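Local coordinates for protein origin of replication complex subunit 1B (Arabidopsis thaliana, PDB 5HH7) that forms part of the origin recognition complex, binding replication origins, and reads the histone H3 tail through the BAH-PHD cassette to which this chain corresponds, at residues D60-I65 and G73-C78; E66-L71 and E88-C93. All coordinates share one frame; numbering follows the deposited sequence.

Contact 1. Residues D60-I65 and G73-C78; sequences DTNIMI and GFHLKC. With ZN (zinc ion), chain C.
Ile65 and Phe74 face each other as an antiparallel hydrogen-bonded pair at the heart of the short beta hairpin of the PHD finger. The amide N of Ile65 donates to Phe74 O at 2.8 Å, and Phe74 N returns a bond to Ile65 O. Met64 and His75 form the adjoining non-hydrogen-bonded pair, where the CA of Met64 still brings its hydrogen close to Phe74 O. Beyond the strands the pairing goes on into the 3-10 turn: Leu76 N donates to Ile63 O at 3.0 Å, and Lys77 N gives its hydrogen to the side-chain OD1 of Asn62 in an almost straight bond (173°). CG of Asn62 stands anti to its backbone N (chi1 -177°), beside the 3-10 segment, and from there the amide oxygen meets Lys77 N.

On the Met64 and His75 side of the sheet, the imidazole binds zinc through ND1, a site completed by Cys53, Cys56 and Cys78. The methyl CE of Met64 lies 3.4 Å from His75 NE2, while Asp60 CB touches CE1 of the same ring at 3.3 Å. Asn62 O approaches CD2. Leu76 divides its methyls between two isoleucines: CD1 rests against Ile63 CB, and CD2 lies 3.7 Å from Ile65 CG2, the side chains of Leu76 and Ile65 crossing at about a right angle.

Asp60 and Lys77 reach toward each other tip to tip, but OD2 and NZ remain 4.2 Å apart, beyond a salt bridge. Backbone bonds and the Asn62 amide therefore join the two segments, with the charge pair at most a long-range electrostatic aid, and they probably steady the backbone that carries the zinc ligand His75.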
loop_
_atom_site.group_PDB
_atom_site.type_symbol
_atom_site.label_atom_id
_atom_site.label_comp_id
_atom_site.label_asym_id
_atom_site.label_seq_id
_atom_site.Cartn_x
_atom_site.Cartn_y
_atom_site.Cartn_z
ATOM N N ASP A 60 6.487 20.368 -11.188
ATOM C CA ASP A 60 7.789 20.402 -11.849
ATOM C C ASP A 60 8.162 19.075 -12.505
ATOM O O ASP A 60 7.693 18.009 -12.100
ATOM C CB ASP A 60 8.881 20.793 -10.848
ATOM C CG ASP A 60 10.168 21.229 -11.523
ATOM O OD1 ASP A 60 10.622 20.553 -12.469
ATOM O OD2 ASP A 60 10.730 22.260 -11.108
ATOM N N THR A 61 9.025 19.163 -13.514
ATOM C CA THR A 61 9.579 17.992 -14.181
ATOM C C THR A 61 10.747 17.399 -13.398
ATOM O O THR A 61 11.143 16.258 -13.639
ATOM C CB THR A 61 10.071 18.342 -15.594
ATOM O OG1 THR A 61 10.764 19.597 -15.561
ATOM C CG2 THR A 61 8.900 18.449 -16.557
ATOM N N ASN A 62 11.306 18.174 -12.472
ATOM C CA ASN A 62 12.423 17.697 -11.665
ATOM C C ASN A 62 12.012 16.496 -10.825
ATOM O O ASN A 62 10.922 16.477 -10.254
ATOM C CB ASN A 62 12.977 18.806 -10.767
ATOM C CG ASN A 62 14.192 18.360 -9.970
ATOM O OD1 ASN A 62 14.123 18.184 -8.752
ATOM N ND2 ASN A 62 15.312 18.164 -10.659
ATOM N N ILE A 63 12.888 15.497 -10.767
ATOM C CA ILE A 63 12.615 14.263 -10.038
ATOM C C ILE A 63 12.286 14.532 -8.573
ATOM O O ILE A 63 12.943 15.336 -7.913
ATOM C CB ILE A 63 13.800 13.274 -10.143
ATOM C CG1 ILE A 63 14.021 12.872 -11.600
ATOM C CG2 ILE A 63 13.555 12.035 -9.291
ATOM C CD1 ILE A 63 12.783 12.311 -12.270
ATOM N N MET A 64 11.250 13.861 -8.083
ATOM C CA MET A 64 10.830 13.995 -6.700
ATOM C C MET A 64 11.090 12.693 -5.961
ATOM O O MET A 64 10.731 11.615 -6.441
ATOM C CB MET A 64 9.344 14.346 -6.636
ATOM C CG MET A 64 8.815 14.584 -5.231
ATOM S SD MET A 64 7.068 15.047 -5.226
ATOM C CE MET A 64 7.108 16.545 -6.207
ATOM N N ILE A 65 11.724 12.785 -4.797
ATOM C CA ILE A 65 11.966 11.592 -3.993
ATOM C C ILE A 65 11.112 11.572 -2.733
ATOM O O ILE A 65 10.477 12.564 -2.374
ATOM C CB ILE A 65 13.452 11.427 -3.620
ATOM C CG1 ILE A 65 13.935 12.614 -2.785
ATOM C CG2 ILE A 65 14.298 11.263 -4.876
ATOM C CD1 ILE A 65 15.348 12.453 -2.266
ATOM N N GLY A 73 7.051 14.139 -0.216
ATOM C CA GLY A 73 7.741 14.281 -1.485
ATOM C C GLY A 73 8.637 15.504 -1.515
ATOM O O GLY A 73 8.293 16.547 -0.959
ATOM N N PHE A 74 9.795 15.369 -2.155
ATOM C CA PHE A 74 10.768 16.454 -2.239
ATOM C C PHE A 74 11.484 16.444 -3.585
ATOM O O PHE A 74 12.054 15.429 -3.980
ATOM C CB PHE A 74 11.810 16.335 -1.118
ATOM C CG PHE A 74 11.224 16.352 0.267
ATOM C CD1 PHE A 74 11.112 17.539 0.973
ATOM C CD2 PHE A 74 10.793 15.179 0.868
ATOM C CE1 PHE A 74 10.576 17.556 2.246
ATOM C CE2 PHE A 74 10.252 15.191 2.137
ATOM C CZ PHE A 74 10.141 16.383 2.828
ATOM N N HIS A 75 11.451 17.571 -4.291
ATOM C CA HIS A 75 12.244 17.723 -5.507
ATOM C C HIS A 75 13.725 17.658 -5.144
ATOM O O HIS A 75 14.144 18.232 -4.138
ATOM C CB HIS A 75 11.943 19.059 -6.195
ATOM C CG HIS A 75 10.629 19.094 -6.915
ATOM N ND1 HIS A 75 9.804 20.198 -6.903
ATOM C CD2 HIS A 75 10.006 18.169 -7.683
ATOM C CE1 HIS A 75 8.722 19.946 -7.617
ATOM N NE2 HIS A 75 8.822 18.723 -8.105
ATOM N N LEU A 76 14.511 16.958 -5.958
ATOM C CA LEU A 76 15.955 16.882 -5.753
ATOM C C LEU A 76 16.586 18.270 -5.772
ATOM O O LEU A 76 17.419 18.601 -4.927
ATOM C CB LEU A 76 16.609 16.019 -6.834
ATOM C CG LEU A 76 16.335 14.514 -6.838
ATOM C CD1 LEU A 76 16.987 13.872 -8.053
ATOM C CD2 LEU A 76 16.837 13.867 -5.555
ATOM N N LYS A 77 16.170 19.079 -6.741
ATOM C CA LYS A 77 16.739 20.406 -6.959
ATOM C C LYS A 77 16.391 21.381 -5.842
ATOM O O LYS A 77 16.915 22.493 -5.798
ATOM C CB LYS A 77 16.219 20.981 -8.273
ATOM C CG LYS A 77 14.744 21.341 -8.215
ATOM C CD LYS A 77 14.344 22.246 -9.362
ATOM C CE LYS A 77 12.985 22.874 -9.109
ATOM N NZ LYS A 77 12.966 23.694 -7.868
ATOM N N CYS A 78 15.496 20.972 -4.950
ATOM C CA CYS A 78 14.998 21.874 -3.919
ATOM C C CYS A 78 15.558 21.557 -2.539
ATOM O O CYS A 78 15.326 22.296 -1.580
ATOM C CB CYS A 78 13.473 21.870 -3.909
ATOM S SG CYS A 78 12.777 22.478 -5.455
HETATM ZN ZN ZN C . 10.240 21.598 -4.757
#

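Contact 2. Residues E66-L71 and E88-C93; sequences ECDDCL and EGDWIC. With ZN (zinc ion), chain D.
Cys67 and Cys93 meet at a shared zinc ion, each through SG at 2.6 Å, with Cys70 and Cys96 completing the four-cysteine site. Cys67 SG lies anti to its own backbone N (chi1 170°), and besides the metal it accepts three amide hydrogens. Cys93 N reaches it across the contact at 3.3 Å, while Asp69 N and Cys70 N approach from the turn that follows Cys67. This is the N-H...S network familiar from zinc knuckles.

The next shell ties the backbones together beside the cysteines. Asp68 N donates to Trp91 O at 2.9 Å, and the carboxylate of Asp68 answers with OD2, which receives Trp91 N at 2.8 Å from above the carboxylate plane. Asp68 thus grips Trp91 through both backbone and side chain. The indole turns an edge to Cys67 CA, 3.6 Å from CZ3, and to Glu66 O. The same CZ3 also lies 3.8 Å from Cys67 CB.

Farther out, Ile92 lays CG2 against the Asp69 carboxylate, 3.4 Å from OD2. Glu66, whose CB leaves the backbone away from 88-93, forms salt bridges through OE2 with Arg172 and with a basic side chain of the bound H3 peptide. Trp91 packs on an apolar side chain of that peptide.

Three N-H donors would be expected to draw off some of the negative charge of the Cys67 thiolate and so stabilise it at the metal. The paired bonds of Asp68 meanwhile hold Trp91 where zinc binding and histone recognition adjoin.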
loop_
_atom_site.group_PDB
_atom_site.type_symbol
_atom_site.label_atom_id
_atom_site.label_comp_id
_atom_site.label_asym_id
_atom_site.label_seq_id
_atom_site.Cartn_x
_atom_site.Cartn_y
_atom_site.Cartn_z
ATOM N N GLU A 66 11.117 10.427 -2.065
ATOM C CA GLU A 66 10.249 10.178 -0.929
ATOM C C GLU A 66 11.081 9.969 0.328
ATOM O O GLU A 66 12.051 9.212 0.320
ATOM C CB GLU A 66 9.410 8.935 -1.218
ATOM C CG GLU A 66 8.523 8.469 -0.084
ATOM C CD GLU A 66 7.653 7.300 -0.504
ATOM O OE1 GLU A 66 8.059 6.139 -0.276
ATOM O OE2 GLU A 66 6.573 7.546 -1.080
ATOM N N CYS A 67 10.708 10.646 1.407
ATOM C CA CYS A 67 11.417 10.487 2.669
ATOM C C CYS A 67 11.056 9.153 3.312
ATOM O O CYS A 67 9.882 8.812 3.404
ATOM C CB CYS A 67 11.081 11.633 3.621
ATOM S SG CYS A 67 11.689 11.353 5.282
ATOM N N ASP A 68 12.069 8.400 3.744
ATOM C CA ASP A 68 11.853 7.111 4.403
ATOM C C ASP A 68 10.932 7.214 5.614
ATOM O O ASP A 68 10.220 6.264 5.931
ATOM C CB ASP A 68 13.182 6.502 4.864
ATOM C CG ASP A 68 14.032 6.010 3.717
ATOM O OD1 ASP A 68 13.496 5.884 2.597
ATOM O OD2 ASP A 68 15.233 5.740 3.941
ATOM N N ASP A 69 10.961 8.358 6.292
ATOM C CA ASP A 69 10.237 8.510 7.553
ATOM C C ASP A 69 8.826 9.072 7.394
ATOM O O ASP A 69 7.845 8.397 7.717
ATOM C CB ASP A 69 11.043 9.355 8.548
ATOM C CG ASP A 69 12.183 8.580 9.176
ATOM O OD1 ASP A 69 12.234 7.349 8.977
ATOM O OD2 ASP A 69 13.019 9.195 9.873
ATOM N N CYS A 70 8.728 10.303 6.897
ATOM C CA CYS A 70 7.439 10.978 6.786
ATOM C C CYS A 70 6.723 10.659 5.476
ATOM O O CYS A 70 5.551 10.995 5.312
ATOM C CB CYS A 70 7.615 12.494 6.924
ATOM S SG CYS A 70 8.101 13.331 5.395
ATOM N N LEU A 71 7.435 10.024 4.548
ATOM C CA LEU A 71 6.898 9.689 3.225
ATOM C C LEU A 71 6.475 10.904 2.396
ATOM O O LEU A 71 5.738 10.771 1.421
ATOM C CB LEU A 71 5.749 8.680 3.334
ATOM C CG LEU A 71 6.138 7.297 3.857
ATOM C CD1 LEU A 71 4.936 6.361 3.855
ATOM C CD2 LEU A 71 7.270 6.722 3.023
ATOM N N GLU A 88 20.824 6.601 -3.339
ATOM C CA GLU A 88 20.671 5.160 -3.191
ATOM C C GLU A 88 20.516 4.827 -1.712
ATOM O O GLU A 88 21.208 5.393 -0.867
ATOM C CB GLU A 88 21.894 4.446 -3.778
ATOM C CG GLU A 88 21.825 2.927 -3.750
ATOM C CD GLU A 88 23.046 2.281 -4.382
ATOM O OE1 GLU A 88 24.168 2.799 -4.188
ATOM O OE2 GLU A 88 22.883 1.260 -5.083
ATOM N N GLY A 89 19.593 3.925 -1.394
ATOM C CA GLY A 89 19.410 3.488 -0.021
ATOM C C GLY A 89 18.722 4.500 0.877
ATOM O O GLY A 89 17.890 5.287 0.419
ATOM N N ASP A 90 19.080 4.477 2.159
ATOM C CA ASP A 90 18.403 5.271 3.182
ATOM C C ASP A 90 18.455 6.774 2.921
ATOM O O ASP A 90 19.504 7.323 2.585
ATOM C CB ASP A 90 18.991 4.985 4.570
ATOM C CG ASP A 90 18.853 3.530 4.979
ATOM O OD1 ASP A 90 18.157 2.769 4.277
ATOM O OD2 ASP A 90 19.441 3.149 6.015
ATOM N N TRP A 91 17.313 7.433 3.085
ATOM C CA TRP A 91 17.262 8.888 3.006
ATOM C C TRP A 91 16.062 9.433 3.761
ATOM O O TRP A 91 14.944 8.953 3.593
ATOM C CB TRP A 91 17.218 9.366 1.554
ATOM C CG TRP A 91 17.240 10.866 1.432
ATOM C CD1 TRP A 91 18.343 11.671 1.397
ATOM C CD2 TRP A 91 16.105 11.737 1.342
ATOM N NE1 TRP A 91 17.965 12.989 1.286
ATOM C CE2 TRP A 91 16.598 13.056 1.249
ATOM C CE3 TRP A 91 14.722 11.530 1.326
ATOM C CZ2 TRP A 91 15.756 14.162 1.145
ATOM C CZ3 TRP A 91 13.888 12.630 1.222
ATOM C CH2 TRP A 91 14.409 13.929 1.131
ATOM N N ILE A 92 16.307 10.430 4.603
ATOM C CA ILE A 92 15.227 11.166 5.247
ATOM C C ILE A 92 15.415 12.653 4.997
ATOM O O ILE A 92 16.530 13.118 4.753
ATOM C CB ILE A 92 15.153 10.900 6.764
ATOM C CG1 ILE A 92 16.435 11.363 7.458
ATOM C CG2 ILE A 92 14.884 9.425 7.036
ATOM C CD1 ILE A 92 16.365 11.298 8.971
ATOM N N CYS A 93 14.321 13.399 5.055
ATOM C CA CYS A 93 14.372 14.819 4.749
ATOM C C CYS A 93 14.880 15.623 5.940
ATOM O O CYS A 93 15.111 15.077 7.019
ATOM C CB CYS A 93 12.994 15.318 4.344
ATOM S SG CYS A 93 11.898 15.560 5.741
HETATM ZN ZN ZN D . 10.576 13.408 6.354
#

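Contacts 1 and 2 alternate along the chain, 66-71 following directly on 60-65, in the cross-brace arrangement by which a PHD finger holds two zinc ions. Their centres lie about 13 Å apart, and a small aromatic core joins them. The rim of the Phe74 ring in contact 1 packs against two metal ligands of contact 2, with CZ 3.4 Å from Cys93 CB and CE2 3.9 Å from Cys67 CB. Its CD2 also meets Trp91 CH2, while Ile65 CD1 packs at 3.8 Å on Trp91 CD2. Histone H3 joins the two as well: the backbones of Met64, Glu66 and Gly89 all hydrogen-bond to the bound peptide.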